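Local coordinates for protein octaprenyl Pyrophosphate Synthase (Helicobacter pylori, PDB 3TC1) that probably makes octaprenyl pyrophosphate by successive magnesium-dependent condensation of isopentenyl diphosphate with an allylic diphosphate, at residues K4-I9 with S35-S40; N11-W16 with L62-E67. All blocks are in the same frame, centred on the assembly; numbering follows the deposited sequence.

Contact 1. Residues K4-I9 with S35-S40; sequences KQLKAI and SKMLRS
Ser40 OG is the best-held polar atom here, gripped by one hydrogen bond to OE2 of Glu67 on helix 53-80. Across the contact it meets the side chain of Ile9. CD1 of Ile9 lies 3.6 Å from Ser40 OG, and CG2 of Ile9 is a little farther away. Between the two segments themselves the contact is van der Waals packing. Leu6 CD2 rests 3.7 Å from Ser40 CB. Met37 packs on Leu6 and Ile9. Its CG is anti to the carbonyl carbon, and the chain bends at chi3 (-82°), with CE beside Leu6 of helix 3-18. Met37 CE comes to 3.5 Å from Leu6 O and 3.8 Å from Leu6 CB. Met37 SD lies 4.1 Å from Ile9 CG2. The Met37 chain slides past Leu6 and Ile9 in the opposite direction. Met37 is the N-cap residue of helix 38-44. An ST turn runs into it: Met37 N donates to Ser35 OG over 2.9 Å. The contact thus packs the N-terminal helix against the start of a short helix in this all-helical prenyl synthase fold. Leu6 also touches Lys41 and Leu44 of helix 38-44, and Ile9 reaches Cys63 on helix 53-80.

Contact 2. Residues N11-W16 with L62-E67; sequences NKIASW and LCTIVE
Thr64 and Trp16 meet tip to tip, methyl group against indole. Thr64 CG2 stands over one face of the ring in a CH-pi contact, 3.6 Å from the centroid of the Trp16 six-membered ring and 22° off its normal. It is shifted toward the rim, and Trp16 CZ3 is the nearest ring atom to Thr64 CG2 at 3.4 Å. Ile65 comes from another direction. Ile65 CG1 lies at the edge, in the ring plane, 3.8 Å from Trp16 CH2, so face and edge are met by successive residues of one helix. Trp16 also makes a cation-pi contact with Lys111. Ile13 slides past Thr64 in the opposite direction, bringing Ile13 CG1 to 3.6 Å from Thr64 CG2. The same methyl is therefore held between Ile13 and the indole.

This is helix-helix packing in the all-helical polyprenyl synthetase fold. The axes of segments 11-16 and 62-67, on helices 3-18 and 53-80, approach to 9.7 Å and cross at -71°. Ile13 and Thr64 are the residues whose CA atoms come closest.

Lys12 crosses Thr64 at about a right angle, with Lys12 CB 3.4 Å from Thr64 OG1. That hydroxyl is bonded to the carbonyl O of Leu60, one turn back in its own helix. The Lys12 chain runs on past it and bends at chi4 (-64°). Its ammonium group forms a salt bridge with Asp57 and a hydrogen bond with Asn61. Glu67 adds its CB, with Glu67 CB 4.1 Å from Ile13 CD1, and its chain then bends away at chi2 toward Ser40.

From the N terminus, helix 3-18 supplies the first segment of both contacts. The chain then passes through helix 23-29 and returns at 35-40, where contact 1 closes a loop of 25 residues. Helix 38-44 follows, and then helix 53-80, on which contact 2 closes a loop of 45 residues. The segments alternate along the chain, so the two loops cross rather than nest. Their centres are about 9 Å apart. The two contacts touch where helix 38-44 meets helix 53-80. Together the contacts tie the N-terminal helix to helices 38-44 and 53-80.

Contact 1. Residues K4-I9 with S35-S40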
loop_
_atom_site.group_PDB
_atom_site.type_symbol
_atom_site.label_atom_id
_atom_site.label_comp_id
_atom_site.label_asym_id
_atom_site.label_seq_id
_atom_site.Cartn_x
_atom_site.Cartn_y
_atom_site.Cartn_z
ATOM N N LYS B 4 -25.494 -14.203 7.678
ATOM C CA LYS B 4 -25.012 -15.125 6.651
ATOM C C LYS B 4 -24.171 -14.499 5.545
ATOM O O LYS B 4 -23.185 -15.090 5.103
ATOM C CB LYS B 4 -26.182 -15.946 6.060
ATOM C CG LYS B 4 -25.783 -16.754 4.865
ATOM C CD LYS B 4 -26.819 -17.780 4.543
ATOM C CE LYS B 4 -26.629 -18.341 3.133
ATOM N NZ LYS B 4 -26.233 -19.781 3.162
ATOM N N GLN B 5 -24.534 -13.304 5.100
ATOM C CA GLN B 5 -23.755 -12.638 4.046
ATOM C C GLN B 5 -22.419 -12.127 4.575
ATOM O O GLN B 5 -21.405 -12.220 3.887
ATOM C CB GLN B 5 -24.534 -11.464 3.411
ATOM C CG GLN B 5 -25.812 -11.873 2.717
ATOM C CD GLN B 5 -26.623 -10.685 2.255
ATOM O OE1 GLN B 5 -26.654 -9.652 2.917
ATOM N NE2 GLN B 5 -27.301 -10.830 1.126
ATOM N N LEU B 6 -22.412 -11.593 5.791
ATOM C CA LEU B 6 -21.175 -11.092 6.383
ATOM C C LEU B 6 -20.219 -12.257 6.609
ATOM O O LEU B 6 -19.000 -12.122 6.478
ATOM C CB LEU B 6 -21.470 -10.395 7.711
ATOM C CG LEU B 6 -22.247 -9.081 7.615
ATOM C CD1 LEU B 6 -22.554 -8.564 9.005
ATOM C CD2 LEU B 6 -21.438 -8.060 6.842
ATOM N N LYS B 7 -20.798 -13.404 6.942
ATOM C CA LYS B 7 -20.042 -14.618 7.183
ATOM C C LYS B 7 -19.408 -15.082 5.870
ATOM O O LYS B 7 -18.275 -15.559 5.850
ATOM C CB LYS B 7 -20.983 -15.699 7.717
ATOM C CG LYS B 7 -20.370 -16.597 8.762
ATOM C CD LYS B 7 -19.264 -17.441 8.183
ATOM C CE LYS B 7 -18.503 -18.148 9.288
ATOM N NZ LYS B 7 -17.900 -17.159 10.227
ATOM N N ALA B 8 -20.154 -14.949 4.778
ATOM C CA ALA B 8 -19.658 -15.353 3.466
ATOM C C ALA B 8 -18.529 -14.418 3.028
ATOM O O ALA B 8 -17.598 -14.842 2.356
ATOM C CB ALA B 8 -20.796 -15.331 2.442
ATOM N N ILE B 9 -18.619 -13.147 3.407
ATOM C CA ILE B 9 -17.583 -12.165 3.065
ATOM C C ILE B 9 -16.324 -12.468 3.878
ATOM O O ILE B 9 -15.202 -12.384 3.377
ATOM C CB ILE B 9 -18.077 -10.729 3.364
ATOM C CG1 ILE B 9 -19.229 -10.381 2.415
ATOM C CG2 ILE B 9 -16.931 -9.724 3.216
ATOM C CD1 ILE B 9 -19.991 -9.134 2.798
ATOM N N SER B 35 -13.926 -7.862 12.310
ATOM C CA SER B 35 -14.265 -6.503 11.946
ATOM C C SER B 35 -15.767 -6.366 12.061
ATOM O O SER B 35 -16.500 -7.340 11.907
ATOM C CB SER B 35 -13.831 -6.211 10.511
ATOM O OG SER B 35 -14.534 -5.097 9.992
ATOM N N LYS B 36 -16.214 -5.154 12.345
ATOM C CA LYS B 36 -17.636 -4.875 12.460
ATOM C C LYS B 36 -18.223 -4.986 11.051
ATOM O O LYS B 36 -19.397 -5.318 10.867
ATOM C CB LYS B 36 -17.833 -3.461 13.023
ATOM C CG LYS B 36 -19.275 -3.045 13.213
ATOM C CD LYS B 36 -19.927 -2.617 11.913
ATOM C CE LYS B 36 -21.346 -2.165 12.178
ATOM N NZ LYS B 36 -21.391 -1.272 13.372
ATOM N N MET B 37 -17.365 -4.738 10.065
ATOM C CA MET B 37 -17.742 -4.758 8.657
ATOM C C MET B 37 -18.891 -3.796 8.389
ATOM O O MET B 37 -19.862 -4.127 7.704
ATOM C CB MET B 37 -18.112 -6.172 8.206
ATOM C CG MET B 37 -16.901 -7.042 7.930
ATOM S SD MET B 37 -17.322 -8.599 7.138
ATOM C CE MET B 37 -17.811 -9.527 8.533
ATOM N N LEU B 38 -18.765 -2.597 8.939
ATOM C CA LEU B 38 -19.767 -1.560 8.767
ATOM C C LEU B 38 -20.026 -1.285 7.288
ATOM O O LEU B 38 -21.174 -1.121 6.864
ATOM C CB LEU B 38 -19.304 -0.276 9.456
ATOM C CG LEU B 38 -20.126 0.971 9.142
ATOM C CD1 LEU B 38 -21.586 0.726 9.486
ATOM C CD2 LEU B 38 -19.575 2.150 9.920
ATOM N N ARG B 39 -18.954 -1.243 6.504
ATOM C CA ARG B 39 -19.090 -0.959 5.088
ATOM C C ARG B 39 -19.844 -2.032 4.328
ATOM O O ARG B 39 -20.631 -1.697 3.463
ATOM C CB ARG B 39 -17.718 -0.627 4.478
ATOM C CG ARG B 39 -17.159 0.666 5.092
ATOM C CD ARG B 39 -15.673 0.884 4.896
ATOM N NE ARG B 39 -15.189 2.032 5.671
ATOM C CZ ARG B 39 -15.037 2.048 6.994
ATOM N NH1 ARG B 39 -14.600 3.144 7.598
ATOM N NH2 ARG B 39 -15.283 0.963 7.716
ATOM N N SER B 40 -19.662 -3.301 4.678
ATOM C CA SER B 40 -20.396 -4.374 4.017
ATOM C C SER B 40 -21.887 -4.291 4.370
ATOM O O SER B 40 -22.746 -4.529 3.520
ATOM C CB SER B 40 -19.848 -5.741 4.436
ATOM O OG SER B 40 -18.562 -5.959 3.881
#

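Contact 2. Residues N11-W16 with L62-E67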
loop_
_atom_site.group_PDB
_atom_site.type_symbol
_atom_site.label_atom_id
_atom_site.label_comp_id
_atom_site.label_asym_id
_atom_site.label_seq_id
_atom_site.Cartn_x
_atom_site.Cartn_y
_atom_site.Cartn_z
ATOM N N ASN B 11 -15.427 -15.343 4.935
ATOM C CA ASN B 11 -14.822 -16.520 4.332
ATOM C C ASN B 11 -14.145 -16.231 2.989
ATOM O O ASN B 11 -13.159 -16.885 2.638
ATOM C CB ASN B 11 -15.862 -17.634 4.191
ATOM C CG ASN B 11 -16.263 -18.221 5.536
ATOM O OD1 ASN B 11 -15.431 -18.354 6.436
ATOM N ND2 ASN B 11 -17.531 -18.584 5.676
ATOM N N LYS B 12 -14.662 -15.262 2.241
ATOM C CA LYS B 12 -14.053 -14.897 0.961
ATOM C C LYS B 12 -12.683 -14.273 1.211
ATOM O O LYS B 12 -11.722 -14.539 0.481
ATOM C CB LYS B 12 -14.931 -13.902 0.194
ATOM C CG LYS B 12 -16.069 -14.543 -0.583
ATOM C CD LYS B 12 -16.827 -13.513 -1.417
ATOM C CE LYS B 12 -17.819 -14.183 -2.362
ATOM N NZ LYS B 12 -17.128 -15.033 -3.376
ATOM N N ILE B 13 -12.601 -13.435 2.239
ATOM C CA ILE B 13 -11.342 -12.797 2.605
ATOM C C ILE B 13 -10.315 -13.882 2.926
ATOM O O ILE B 13 -9.169 -13.821 2.475
ATOM C CB ILE B 13 -11.512 -11.893 3.846
ATOM C CG1 ILE B 13 -12.457 -10.736 3.527
ATOM C CG2 ILE B 13 -10.158 -11.355 4.291
ATOM C CD1 ILE B 13 -12.807 -9.873 4.738
ATOM N N ALA B 14 -10.733 -14.878 3.704
ATOM C CA ALA B 14 -9.852 -15.978 4.083
ATOM C C ALA B 14 -9.407 -16.769 2.855
ATOM O O ALA B 14 -8.261 -17.203 2.767
ATOM C CB ALA B 14 -10.557 -16.901 5.072
ATOM N N SER B 15 -10.321 -16.967 1.913
ATOM C CA SER B 15 -9.997 -17.697 0.697
ATOM C C SER B 15 -8.991 -16.923 -0.150
ATOM O O SER B 15 -8.053 -17.504 -0.697
ATOM C CB SER B 15 -11.264 -17.954 -0.120
ATOM O OG SER B 15 -12.159 -18.789 0.592
ATOM N N TRP B 16 -9.190 -15.613 -0.258
ATOM C CA TRP B 16 -8.294 -14.772 -1.043
ATOM C C TRP B 16 -6.888 -14.744 -0.438
ATOM O O TRP B 16 -5.895 -14.687 -1.165
ATOM C CB TRP B 16 -8.868 -13.351 -1.155
ATOM C CG TRP B 16 -10.047 -13.246 -2.102
ATOM C CD1 TRP B 16 -10.681 -14.276 -2.743
ATOM C CD2 TRP B 16 -10.711 -12.047 -2.521
ATOM N NE1 TRP B 16 -11.697 -13.791 -3.537
ATOM C CE2 TRP B 16 -11.737 -12.427 -3.419
ATOM C CE3 TRP B 16 -10.538 -10.689 -2.229
ATOM C CZ2 TRP B 16 -12.589 -11.496 -4.026
ATOM C CZ3 TRP B 16 -11.389 -9.758 -2.838
ATOM C CH2 TRP B 16 -12.399 -10.171 -3.724
ATOM N N LEU B 62 -17.415 -7.566 -4.164
ATOM C CA LEU B 62 -17.205 -6.132 -4.016
ATOM C C LEU B 62 -17.039 -5.760 -2.547
ATOM O O LEU B 62 -16.191 -4.929 -2.196
ATOM C CB LEU B 62 -18.379 -5.349 -4.614
ATOM C CG LEU B 62 -18.218 -3.822 -4.600
ATOM C CD1 LEU B 62 -16.986 -3.436 -5.400
ATOM C CD2 LEU B 62 -19.452 -3.156 -5.208
ATOM N N CYS B 63 -17.864 -6.363 -1.692
ATOM C CA CYS B 63 -17.796 -6.105 -0.256
ATOM C C CYS B 63 -16.457 -6.602 0.284
ATOM O O CYS B 63 -15.864 -5.992 1.170
ATOM C CB CYS B 63 -18.936 -6.820 0.475
ATOM S SG CYS B 63 -20.584 -6.127 0.185
ATOM N N THR B 64 -15.985 -7.716 -0.259
ATOM C CA THR B 64 -14.718 -8.284 0.174
ATOM C C THR B 64 -13.585 -7.317 -0.162
ATOM O O THR B 64 -12.703 -7.074 0.661
ATOM C CB THR B 64 -14.477 -9.649 -0.496
ATOM O OG1 THR B 64 -15.557 -10.530 -0.165
ATOM C CG2 THR B 64 -13.171 -10.265 -0.007
ATOM N N ILE B 65 -13.622 -6.763 -1.371
ATOM C CA ILE B 65 -12.628 -5.796 -1.825
ATOM C C ILE B 65 -12.628 -4.584 -0.892
ATOM O O ILE B 65 -11.574 -4.121 -0.455
ATOM C CB ILE B 65 -12.946 -5.323 -3.271
ATOM C CG1 ILE B 65 -12.664 -6.457 -4.260
ATOM C CG2 ILE B 65 -12.135 -4.075 -3.620
ATOM C CD1 ILE B 65 -13.192 -6.184 -5.666
ATOM N N VAL B 66 -13.816 -4.075 -0.583
ATOM C CA VAL B 66 -13.926 -2.921 0.301
ATOM C C VAL B 66 -13.399 -3.194 1.716
ATOM O O VAL B 66 -12.713 -2.352 2.297
ATOM C CB VAL B 66 -15.387 -2.424 0.376
ATOM C CG1 VAL B 66 -15.558 -1.433 1.526
ATOM C CG2 VAL B 66 -15.765 -1.747 -0.947
ATOM N N GLU B 67 -13.712 -4.357 2.274
ATOM C CA GLU B 67 -13.240 -4.680 3.621
ATOM C C GLU B 67 -11.718 -4.879 3.649
ATOM O O GLU B 67 -11.058 -4.545 4.635
ATOM C CB GLU B 67 -13.933 -5.941 4.151
ATOM C CG GLU B 67 -15.456 -5.821 4.349
ATOM C CD GLU B 67 -15.870 -4.703 5.312
ATOM O OE1 GLU B 67 -15.004 -4.150 6.022
ATOM O OE2 GLU B 67 -17.078 -4.382 5.365
#